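Local coordinates for putative type VI secretion protein (Escherichia coli, PDB 6SKI), which acts as a type VI secretion effector, probably a phospholipase of the alpha/beta hydrolase clan, that is loaded onto the VgrG spike, at residues Pro111-Leu115 with Phe175-Asn179; Ile124-Ile128 with Arg167-Leu172; Ala32-Thr36 with Leu115-Ser121; Lys188-Phe194 with Gly236-Gly242. One frame throughout, in Å; residues are numbered along the deposited sequence.

In the fold
From the N terminus, strand 22-43 is joined first: interaction 3 closes the long loop from 32-36 to 115-121, where the chain enters strand 121-128. Interaction 1 opens at 111-115, before that loop has closed, and closes at 175-179, so the two cross and share L115. Nested inside interaction 1, interaction 2 packs strand 121-128 against helix 156-178. Interaction 4 follows in series, pairing strands 184-195 and 237-243. Interactions 2, 3 and 4 all reach one mixed sheet. Interactions 1 and 2 both use helix 156-178, with F175 touching I124; I168 packs on F191 between interactions 2 and 4, and T36 meets Q190 between interactions 3 and 4.

Interaction 1 (Pro111-Leu115 with Phe175-Asn179); sequences PDQVL and FMGFN
Q113 lays its side-chain amide over one face of the F178 ring, the two planes 22° apart. CG sits 4.0 Å from the ring centroid, almost on its normal, while the amide reaches outward over the rim, NE2 coming within 3.3 Å of F178 CZ. An extended chain beyond CG (chi2 -173°) carries the amide along the ring. Behind this stack, Q113 O lies 3.1 Å from F178 CB. V114 comes in at the edge of the same ring, its CG2 also 3.2 Å from F178 O. On the inner side, F175 turns CG anti to its backbone N (chi1 172°), which brings the ring edge to L115; CD2 of L115 lies near the ring plane, 3.7 Å from F175 CE1. N179 turns its amide toward the backbone of Q113-L115, and its OD1 accepts a weak hydrogen bond of 3.4 Å from L115 N. F184 of strand 184-195 packs on both L115 and N179, and I124 and L37 cover F175. The contact thus fastens the loop ahead of strand 121-128 to the C-terminal part of helix 156-178, the last helix in the crossover connection from strand 121-128 to strand 184-195, which are parallel and flank strand 22-43.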
# COMPACT_ATOMS: atom_id res chain seq x y z
N PRO A 111 -5.65 19.83 0.29
CA PRO A 111 -5.73 20.02 1.74
C PRO A 111 -6.41 21.32 2.13
O PRO A 111 -6.20 22.36 1.48
CB PRO A 111 -4.26 20.00 2.16
CG PRO A 111 -3.58 20.70 1.02
CD PRO A 111 -4.38 20.37 -0.24
N ASP A 112 -7.23 21.29 3.17
CA ASP A 112 -7.81 22.49 3.74
C ASP A 112 -7.13 22.77 5.07
O ASP A 112 -7.02 21.87 5.92
CB ASP A 112 -9.32 22.34 3.93
CG ASP A 112 -10.09 22.63 2.66
OD1 ASP A 112 -10.12 23.80 2.24
OD2 ASP A 112 -10.65 21.68 2.07
N GLN A 113 -6.67 24.01 5.26
CA GLN A 113 -5.99 24.38 6.49
C GLN A 113 -6.81 25.39 7.28
O GLN A 113 -7.19 25.11 8.42
CB GLN A 113 -4.59 24.93 6.17
CG GLN A 113 -3.54 23.85 5.98
CD GLN A 113 -2.16 24.43 5.83
OE1 GLN A 113 -1.99 25.58 5.44
NE2 GLN A 113 -1.15 23.62 6.14
N VAL A 114 -7.15 26.54 6.70
CA VAL A 114 -8.00 27.53 7.33
C VAL A 114 -9.27 27.65 6.49
O VAL A 114 -9.19 27.91 5.28
CB VAL A 114 -7.30 28.89 7.46
CG1 VAL A 114 -8.31 29.98 7.79
CG2 VAL A 114 -6.22 28.83 8.52
N LEU A 115 -10.42 27.47 7.12
CA LEU A 115 -11.66 27.49 6.36
C LEU A 115 -12.08 28.93 6.08
O LEU A 115 -11.73 29.87 6.80
CB LEU A 115 -12.76 26.75 7.11
CG LEU A 115 -12.41 25.35 7.61
CD1 LEU A 115 -13.63 24.69 8.20
CD2 LEU A 115 -11.83 24.52 6.48
N PHE A 175 -5.48 20.22 11.88
CA PHE A 175 -6.56 20.97 11.25
C PHE A 175 -7.22 21.93 12.22
O PHE A 175 -7.46 23.10 11.88
CB PHE A 175 -7.61 20.02 10.68
CG PHE A 175 -8.84 20.72 10.18
CD1 PHE A 175 -8.74 21.71 9.21
CD2 PHE A 175 -10.08 20.43 10.70
CE1 PHE A 175 -9.87 22.36 8.76
CE2 PHE A 175 -11.21 21.08 10.25
CZ PHE A 175 -11.10 22.04 9.28
N MET A 176 -7.51 21.48 13.44
CA MET A 176 -8.15 22.34 14.41
C MET A 176 -7.16 23.25 15.11
O MET A 176 -7.58 24.10 15.91
CB MET A 176 -8.93 21.51 15.43
CG MET A 176 -10.23 20.97 14.87
SD MET A 176 -11.36 22.29 14.39
CE MET A 176 -12.60 22.14 15.67
N GLY A 177 -5.87 23.11 14.84
CA GLY A 177 -4.89 24.07 15.28
C GLY A 177 -4.72 25.18 14.26
O GLY A 177 -4.31 26.29 14.61
N PHE A 178 -5.05 24.89 13.00
CA PHE A 178 -5.16 25.95 12.01
C PHE A 178 -6.46 26.73 12.13
O PHE A 178 -6.58 27.81 11.55
CB PHE A 178 -5.05 25.39 10.60
CG PHE A 178 -3.65 25.20 10.12
CD1 PHE A 178 -2.99 26.23 9.48
CD2 PHE A 178 -3.00 24.00 10.29
CE1 PHE A 178 -1.70 26.07 9.03
CE2 PHE A 178 -1.71 23.82 9.85
CZ PHE A 178 -1.06 24.86 9.22
N ASN A 179 -7.44 26.22 12.88
CA ASN A 179 -8.74 26.86 13.05
C ASN A 179 -9.00 26.99 14.55
O ASN A 179 -9.63 26.14 15.18
CB ASN A 179 -9.84 26.06 12.36
CG ASN A 179 -9.94 26.37 10.88
OD1 ASN A 179 -10.35 27.46 10.50
ND2 ASN A 179 -9.56 25.42 10.05

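Interaction 2 (Ile124-Ile128 with Arg167-Leu172); sequences IKTYI and RITQAL
A sharp bend at chi2 (-95°) turns the R167 side chain off the helix, so that its guanidinium reaches the backbone of Y127, while T126 sets CG2 anti to its backbone N and against the arginine's CB. R167 NH1 donates to Y127 O at 2.9 Å. The N-H is bent at 135°, yet the donor lies in the carbonyl plane and the oxygen meets the guanidinium at its edge, close to the plane of that group. T126 CG2 packs 3.3 Å from R167 CB, and OG1 of the same threonine lies 3.6 Å from A171 CB, one turn along the helix. At the other end, I124 extends CD1 to meet L172 CD2 at 3.8 Å, the two side chains crossing at about a right angle, and CD1 is 4.1 Å from A171 CB. The axes of 167-172 and 124-128 approach to 8.3 Å, their N-to-C directions 146° apart. L37, I39 and I41 of strand 22-43 extend the apolar floor. I124, T126 and I128 pair their backbones with strand 22-43, whereas the Y127 carbonyl faces the other way. R167 therefore supplies that edge carbonyl with a charged donor beside an otherwise largely apolar helix-on-sheet interface, and E163 offers its guanidinium a long, weak ion pair.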
# COMPACT_ATOMS: atom_id res chain seq x y z
N ILE A 124 -8.78 17.15 4.75
CA ILE A 124 -7.47 16.99 5.34
C ILE A 124 -6.98 15.61 4.95
O ILE A 124 -7.76 14.72 4.61
CB ILE A 124 -7.48 17.16 6.87
CG1 ILE A 124 -8.24 16.02 7.53
CG2 ILE A 124 -8.10 18.49 7.25
CD1 ILE A 124 -8.28 16.10 9.03
N LYS A 125 -5.66 15.43 4.97
CA LYS A 125 -5.08 14.22 4.41
C LYS A 125 -4.06 13.63 5.36
O LYS A 125 -3.48 14.32 6.20
CB LYS A 125 -4.45 14.49 3.04
CG LYS A 125 -3.38 15.55 2.99
CD LYS A 125 -3.19 16.00 1.56
CE LYS A 125 -1.93 16.82 1.38
NZ LYS A 125 -1.99 17.59 0.11
N THR A 126 -3.85 12.33 5.21
CA THR A 126 -3.01 11.54 6.09
C THR A 126 -2.25 10.52 5.25
O THR A 126 -2.80 9.94 4.31
CB THR A 126 -3.85 10.82 7.14
OG1 THR A 126 -4.77 11.74 7.74
CG2 THR A 126 -2.97 10.25 8.19
N TYR A 127 -0.99 10.30 5.60
CA TYR A 127 -0.14 9.37 4.86
C TYR A 127 0.38 8.31 5.81
O TYR A 127 1.03 8.63 6.82
CB TYR A 127 1.02 10.11 4.20
CG TYR A 127 1.93 9.20 3.40
CD1 TYR A 127 1.62 8.85 2.10
CD2 TYR A 127 3.09 8.69 3.96
CE1 TYR A 127 2.45 8.02 1.37
CE2 TYR A 127 3.92 7.86 3.24
CZ TYR A 127 3.59 7.53 1.95
OH TYR A 127 4.42 6.70 1.23
N ILE A 128 0.10 7.05 5.50
CA ILE A 128 0.62 5.91 6.23
C ILE A 128 1.57 5.15 5.31
O ILE A 128 1.24 4.89 4.15
CB ILE A 128 -0.51 5.00 6.74
CG1 ILE A 128 -1.48 5.79 7.61
CG2 ILE A 128 0.04 3.84 7.53
CD1 ILE A 128 -2.74 6.22 6.89
N ARG A 167 -2.55 8.57 13.23
CA ARG A 167 -2.30 9.63 12.26
C ARG A 167 -3.55 10.46 11.99
O ARG A 167 -3.45 11.66 11.69
CB ARG A 167 -1.74 9.03 10.98
CG ARG A 167 -0.31 8.54 11.10
CD ARG A 167 0.66 9.59 10.61
NE ARG A 167 2.02 9.34 11.09
CZ ARG A 167 2.96 8.75 10.38
NH1 ARG A 167 2.71 8.34 9.14
NH2 ARG A 167 4.17 8.56 10.89
N ILE A 168 -4.73 9.85 12.09
CA ILE A 168 -5.98 10.60 12.01
C ILE A 168 -6.09 11.57 13.16
O ILE A 168 -6.49 12.73 12.99
CB ILE A 168 -7.18 9.63 11.99
CG1 ILE A 168 -7.37 9.02 10.61
CG2 ILE A 168 -8.45 10.34 12.42
CD1 ILE A 168 -8.18 7.75 10.63
N THR A 169 -5.72 11.12 14.36
CA THR A 169 -5.70 12.02 15.51
C THR A 169 -4.76 13.19 15.26
O THR A 169 -5.11 14.35 15.51
CB THR A 169 -5.29 11.26 16.77
OG1 THR A 169 -6.39 10.49 17.25
CG2 THR A 169 -4.84 12.22 17.86
N GLN A 170 -3.56 12.91 14.74
CA GLN A 170 -2.59 13.97 14.49
C GLN A 170 -3.11 14.95 13.44
O GLN A 170 -2.96 16.17 13.59
CB GLN A 170 -1.26 13.36 14.05
CG GLN A 170 -0.26 14.39 13.56
CD GLN A 170 0.88 13.75 12.79
OE1 GLN A 170 1.26 12.61 13.05
NE2 GLN A 170 1.44 14.50 11.84
N ALA A 171 -3.72 14.45 12.37
CA ALA A 171 -4.21 15.32 11.31
C ALA A 171 -5.37 16.18 11.79
O ALA A 171 -5.47 17.35 11.42
CB ALA A 171 -4.63 14.49 10.10
N LEU A 172 -6.25 15.61 12.62
CA LEU A 172 -7.34 16.40 13.18
C LEU A 172 -6.81 17.48 14.12
O LEU A 172 -7.32 18.61 14.13
CB LEU A 172 -8.32 15.48 13.91
CG LEU A 172 -9.42 14.88 13.05
CD1 LEU A 172 -10.35 14.06 13.89
CD2 LEU A 172 -10.18 15.98 12.35

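Interaction 3 (Ala32-Thr36 with Leu115-Ser121); sequences ARGVT and LKKDQTS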
# COMPACT_ATOMS: atom_id res chain seq x y z
N ALA A 32 -23.87 28.36 13.95
CA ALA A 32 -22.64 27.64 13.66
C ALA A 32 -22.80 26.86 12.37
O ALA A 32 -23.79 26.14 12.19
CB ALA A 32 -22.28 26.69 14.81
N ARG A 33 -21.84 27.03 11.46
CA ARG A 33 -21.81 26.25 10.24
C ARG A 33 -21.74 24.76 10.57
O ARG A 33 -21.25 24.37 11.62
CB ARG A 33 -20.59 26.61 9.40
CG ARG A 33 -20.78 27.67 8.35
CD ARG A 33 -19.44 27.93 7.70
NE ARG A 33 -18.48 28.45 8.66
CZ ARG A 33 -17.17 28.49 8.47
NH1 ARG A 33 -16.64 28.03 7.35
NH2 ARG A 33 -16.38 28.99 9.41
N GLY A 34 -22.23 23.94 9.65
CA GLY A 34 -21.96 22.51 9.67
C GLY A 34 -21.05 22.17 8.50
O GLY A 34 -21.48 22.23 7.34
N VAL A 35 -19.81 21.82 8.81
CA VAL A 35 -18.81 21.55 7.78
C VAL A 35 -18.61 20.04 7.66
O VAL A 35 -18.47 19.34 8.66
CB VAL A 35 -17.48 22.28 8.07
CG1 VAL A 35 -17.77 23.73 8.44
CG2 VAL A 35 -16.69 21.62 9.18
N THR A 36 -18.68 19.54 6.43
CA THR A 36 -18.34 18.15 6.15
C THR A 36 -16.83 18.03 6.02
O THR A 36 -16.24 18.50 5.05
CB THR A 36 -19.03 17.68 4.88
OG1 THR A 36 -20.36 18.23 4.82
CG2 THR A 36 -19.11 16.17 4.85
N LEU A 115 -10.42 27.47 7.12
CA LEU A 115 -11.66 27.49 6.36
C LEU A 115 -12.08 28.93 6.08
O LEU A 115 -11.73 29.87 6.80
CB LEU A 115 -12.76 26.75 7.11
CG LEU A 115 -12.41 25.35 7.61
CD1 LEU A 115 -13.63 24.69 8.20
CD2 LEU A 115 -11.83 24.52 6.48
N LYS A 116 -12.85 29.09 5.02
CA LYS A 116 -13.37 30.39 4.66
C LYS A 116 -14.61 30.70 5.48
O LYS A 116 -15.13 29.86 6.21
CB LYS A 116 -13.68 30.45 3.16
CG LYS A 116 -12.64 29.74 2.31
CD LYS A 116 -12.37 30.48 1.02
CE LYS A 116 -10.91 30.33 0.61
NZ LYS A 116 -9.99 30.58 1.75
N LYS A 117 -15.09 31.94 5.36
CA LYS A 117 -16.28 32.36 6.10
C LYS A 117 -17.51 31.55 5.71
O LYS A 117 -18.47 31.50 6.48
CB LYS A 117 -16.53 33.84 5.86
CG LYS A 117 -15.77 34.77 6.80
CD LYS A 117 -15.87 36.24 6.39
CE LYS A 117 -17.24 36.66 5.86
NZ LYS A 117 -18.42 36.12 6.61
N ASP A 118 -17.50 30.93 4.53
CA ASP A 118 -18.68 30.24 4.01
C ASP A 118 -18.42 28.77 3.72
O ASP A 118 -19.32 28.08 3.22
CB ASP A 118 -19.15 30.94 2.73
CG ASP A 118 -20.38 31.79 2.95
OD1 ASP A 118 -21.04 32.15 1.96
OD2 ASP A 118 -20.68 32.10 4.12
N GLN A 119 -17.22 28.27 4.02
CA GLN A 119 -16.84 26.93 3.61
C GLN A 119 -17.54 25.89 4.47
O GLN A 119 -17.37 25.86 5.69
CB GLN A 119 -15.33 26.77 3.69
CG GLN A 119 -14.82 25.48 3.08
CD GLN A 119 -13.32 25.44 3.00
OE1 GLN A 119 -12.65 26.47 2.97
NE2 GLN A 119 -12.76 24.24 2.97
N THR A 120 -18.33 25.03 3.84
CA THR A 120 -19.07 23.98 4.52
C THR A 120 -18.55 22.58 4.19
O THR A 120 -19.19 21.59 4.56
CB THR A 120 -20.56 24.07 4.19
OG1 THR A 120 -20.73 24.50 2.84
CG2 THR A 120 -21.25 25.05 5.12
N SER A 121 -17.43 22.48 3.49
CA SER A 121 -16.79 21.20 3.23
C SER A 121 -15.29 21.41 3.22
O SER A 121 -14.79 22.33 2.56
CB SER A 121 -17.25 20.58 1.91
OG SER A 121 -18.62 20.83 1.67
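R33 sends NH1 into the curl of 115-121, where it donates to Q119 O at 2.8 Å, the bond bent at 135° and the oxygen tilted out of the guanidinium plane. K116 O also lies 2.6 Å from R33 NH1, and K117 O sits over one face of the guanidinium, so backbone carbonyls gather round the charge. The chain runs extended to CD and then bends at chi3 (-63°), which turns the head in among the loop's carbonyls. A straighter bond follows at the strand: T36 N donates to T120 O at 2.8 Å with an angle of 163°. This is where strand 121-128 joins strand 22-43 as a parallel neighbour, T36 bridging S121, at one flank of the sheet of this alpha/beta hydrolase-type fold; on its other side, strand 22-43 pairs R33 and V35 with strand 184-195. The loop is braced from within by Q119, whose NE2 donates to S121 O at 2.8 Å and also bonds D112, while its OE1 takes a weak bond from K116 N. CA-H...O contacts pad the pairing, with S121 CA 3.3 Å from T36 O. Further out, the methyl CG2 of T120 rests 3.6 Å from G34 O. V35 CG1 touches Q119 O and, more loosely, L115 CD1 at 4.3 Å, with F184 of strand 184-195 packing on V35 and R33.

Interaction 4 (Lys188-Phe194 with Gly236-Gly242); sequences KIQFDVF and GEVRFLG
R239 and D192 form a salt bridge across two parallel neighbours of the alpha/beta hydrolase sheet, strands 184-195 and 237-243. Just beyond them in sequence lie S197 and D245, which with H310 probably form the catalytic triad of the enzyme. From CB outward, R239 stays beside strand 188-194: CB lies 3.5 Å from D192 OD1, and CG passes the same oxygen at longer range. CD lies against the side chain of Q190, and a bend at chi3 (45°) then swings the head toward D192. NE donates to D192 OD1 at 3.1 Å, nearly straight at 163° and on the syn lone pair. At the tip, NH2 faces OD2, though the modelled separation there is too short to trust; the nearly coplanar carboxylate and guanidinium suggest a two-pronged pairing, of which only the NE bond is well placed. OD2 of D192 is also bonded to the hydroxyl of Y109. The backbone bulges here: V238 and R239 both lie opposite F191, whose O accepts R239 N at 2.7 Å, while F240 N makes only a weak bond to D192 OD1. On the opposite face of the sheet from D192, V193 CG2 packs on V238 CG1 at 4.0 Å, and V193 CB meets L241 CD1 at 3.6 Å. Past the bulge regular pairing resumes, G242 N donating to V193 O at 2.8 Å and 171°.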
# COMPACT_ATOMS: atom_id res chain seq x y z
N LYS A 188 -20.02 16.23 9.84
CA LYS A 188 -19.80 14.90 9.31
C LYS A 188 -18.31 14.66 9.19
O LYS A 188 -17.56 15.58 8.83
CB LYS A 188 -20.48 14.73 7.95
CG LYS A 188 -20.74 13.30 7.55
CD LYS A 188 -21.45 13.24 6.22
CE LYS A 188 -21.41 11.84 5.64
NZ LYS A 188 -22.46 11.65 4.60
N ILE A 189 -17.88 13.45 9.49
CA ILE A 189 -16.51 13.01 9.29
C ILE A 189 -16.53 11.97 8.18
O ILE A 189 -17.08 10.88 8.37
CB ILE A 189 -15.87 12.46 10.57
CG1 ILE A 189 -15.68 13.57 11.60
CG2 ILE A 189 -14.55 11.77 10.25
CD1 ILE A 189 -14.42 14.37 11.42
N GLN A 190 -15.97 12.31 7.04
CA GLN A 190 -15.86 11.40 5.91
C GLN A 190 -14.42 10.92 5.77
O GLN A 190 -13.49 11.52 6.31
CB GLN A 190 -16.32 12.07 4.62
CG GLN A 190 -17.78 11.90 4.31
CD GLN A 190 -18.22 12.76 3.15
OE1 GLN A 190 -17.52 13.70 2.77
NE2 GLN A 190 -19.38 12.46 2.59
N PHE A 191 -14.25 9.82 5.04
CA PHE A 191 -12.93 9.26 4.78
C PHE A 191 -12.79 8.97 3.30
O PHE A 191 -13.70 8.40 2.68
CB PHE A 191 -12.70 7.98 5.58
CG PHE A 191 -12.54 8.19 7.05
CD1 PHE A 191 -11.41 8.80 7.56
CD2 PHE A 191 -13.51 7.77 7.93
CE1 PHE A 191 -11.26 9.00 8.91
CE2 PHE A 191 -13.37 7.96 9.29
CZ PHE A 191 -12.24 8.58 9.77
N ASP A 192 -11.66 9.36 2.72
CA ASP A 192 -11.24 8.93 1.39
C ASP A 192 -10.01 8.05 1.59
O ASP A 192 -8.91 8.56 1.83
CB ASP A 192 -10.93 10.10 0.47
CG ASP A 192 -12.15 10.91 0.14
OD1 ASP A 192 -13.19 10.30 -0.19
OD2 ASP A 192 -12.07 12.15 0.18
N VAL A 193 -10.20 6.74 1.49
CA VAL A 193 -9.14 5.79 1.79
C VAL A 193 -8.51 5.34 0.48
O VAL A 193 -9.20 4.89 -0.44
CB VAL A 193 -9.69 4.59 2.58
CG1 VAL A 193 -8.57 3.89 3.31
CG2 VAL A 193 -10.75 5.06 3.56
N PHE A 194 -7.19 5.47 0.40
CA PHE A 194 -6.41 5.10 -0.78
C PHE A 194 -5.31 4.16 -0.35
O PHE A 194 -4.67 4.38 0.69
CB PHE A 194 -5.82 6.32 -1.47
CG PHE A 194 -6.85 7.25 -2.04
CD1 PHE A 194 -7.40 8.25 -1.28
CD2 PHE A 194 -7.24 7.12 -3.36
CE1 PHE A 194 -8.33 9.10 -1.81
CE2 PHE A 194 -8.17 7.97 -3.89
CZ PHE A 194 -8.72 8.97 -3.11
N GLY A 236 -17.34 7.85 11.76
CA GLY A 236 -17.20 8.41 10.43
C GLY A 236 -17.87 7.57 9.37
O GLY A 236 -18.56 6.58 9.63
N GLU A 237 -17.67 8.00 8.13
CA GLU A 237 -18.17 7.32 6.95
C GLU A 237 -17.10 7.38 5.87
O GLU A 237 -16.29 8.31 5.85
CB GLU A 237 -19.48 7.96 6.48
CG GLU A 237 -20.03 7.44 5.17
CD GLU A 237 -21.47 7.85 4.94
OE1 GLU A 237 -22.03 8.55 5.81
OE2 GLU A 237 -22.03 7.49 3.89
N VAL A 238 -17.08 6.39 4.99
CA VAL A 238 -16.12 6.34 3.90
C VAL A 238 -16.82 6.81 2.63
O VAL A 238 -17.85 6.27 2.24
CB VAL A 238 -15.53 4.93 3.71
CG1 VAL A 238 -14.58 4.92 2.54
CG2 VAL A 238 -14.82 4.50 4.97
N ARG A 239 -16.25 7.84 1.99
CA ARG A 239 -16.81 8.35 0.75
C ARG A 239 -16.28 7.60 -0.46
O ARG A 239 -17.05 7.06 -1.26
CB ARG A 239 -16.52 9.85 0.62
CG ARG A 239 -17.28 10.52 -0.51
CD ARG A 239 -16.97 11.99 -0.60
NE ARG A 239 -15.54 12.27 -0.48
CZ ARG A 239 -15.01 13.48 -0.54
NH1 ARG A 239 -15.80 14.53 -0.73
NH2 ARG A 239 -13.71 13.65 -0.43
N PHE A 240 -14.96 7.56 -0.62
CA PHE A 240 -14.33 6.90 -1.75
C PHE A 240 -13.25 5.94 -1.26
O PHE A 240 -12.43 6.31 -0.42
CB PHE A 240 -13.72 7.91 -2.72
CG PHE A 240 -13.06 7.28 -3.91
CD1 PHE A 240 -13.81 6.66 -4.89
CD2 PHE A 240 -11.68 7.30 -4.05
CE1 PHE A 240 -13.21 6.08 -5.98
CE2 PHE A 240 -11.08 6.72 -5.14
CZ PHE A 240 -11.84 6.11 -6.10
N LEU A 241 -13.27 4.72 -1.79
CA LEU A 241 -12.24 3.73 -1.53
C LEU A 241 -11.46 3.52 -2.83
O LEU A 241 -12.01 2.99 -3.80
CB LEU A 241 -12.85 2.42 -1.04
CG LEU A 241 -11.90 1.36 -0.47
CD1 LEU A 241 -11.12 1.92 0.68
CD2 LEU A 241 -12.69 0.14 -0.04
N GLY A 242 -10.20 3.94 -2.84
CA GLY A 242 -9.39 3.80 -4.03
C GLY A 242 -8.27 2.79 -3.84
O GLY A 242 -7.35 3.02 -3.06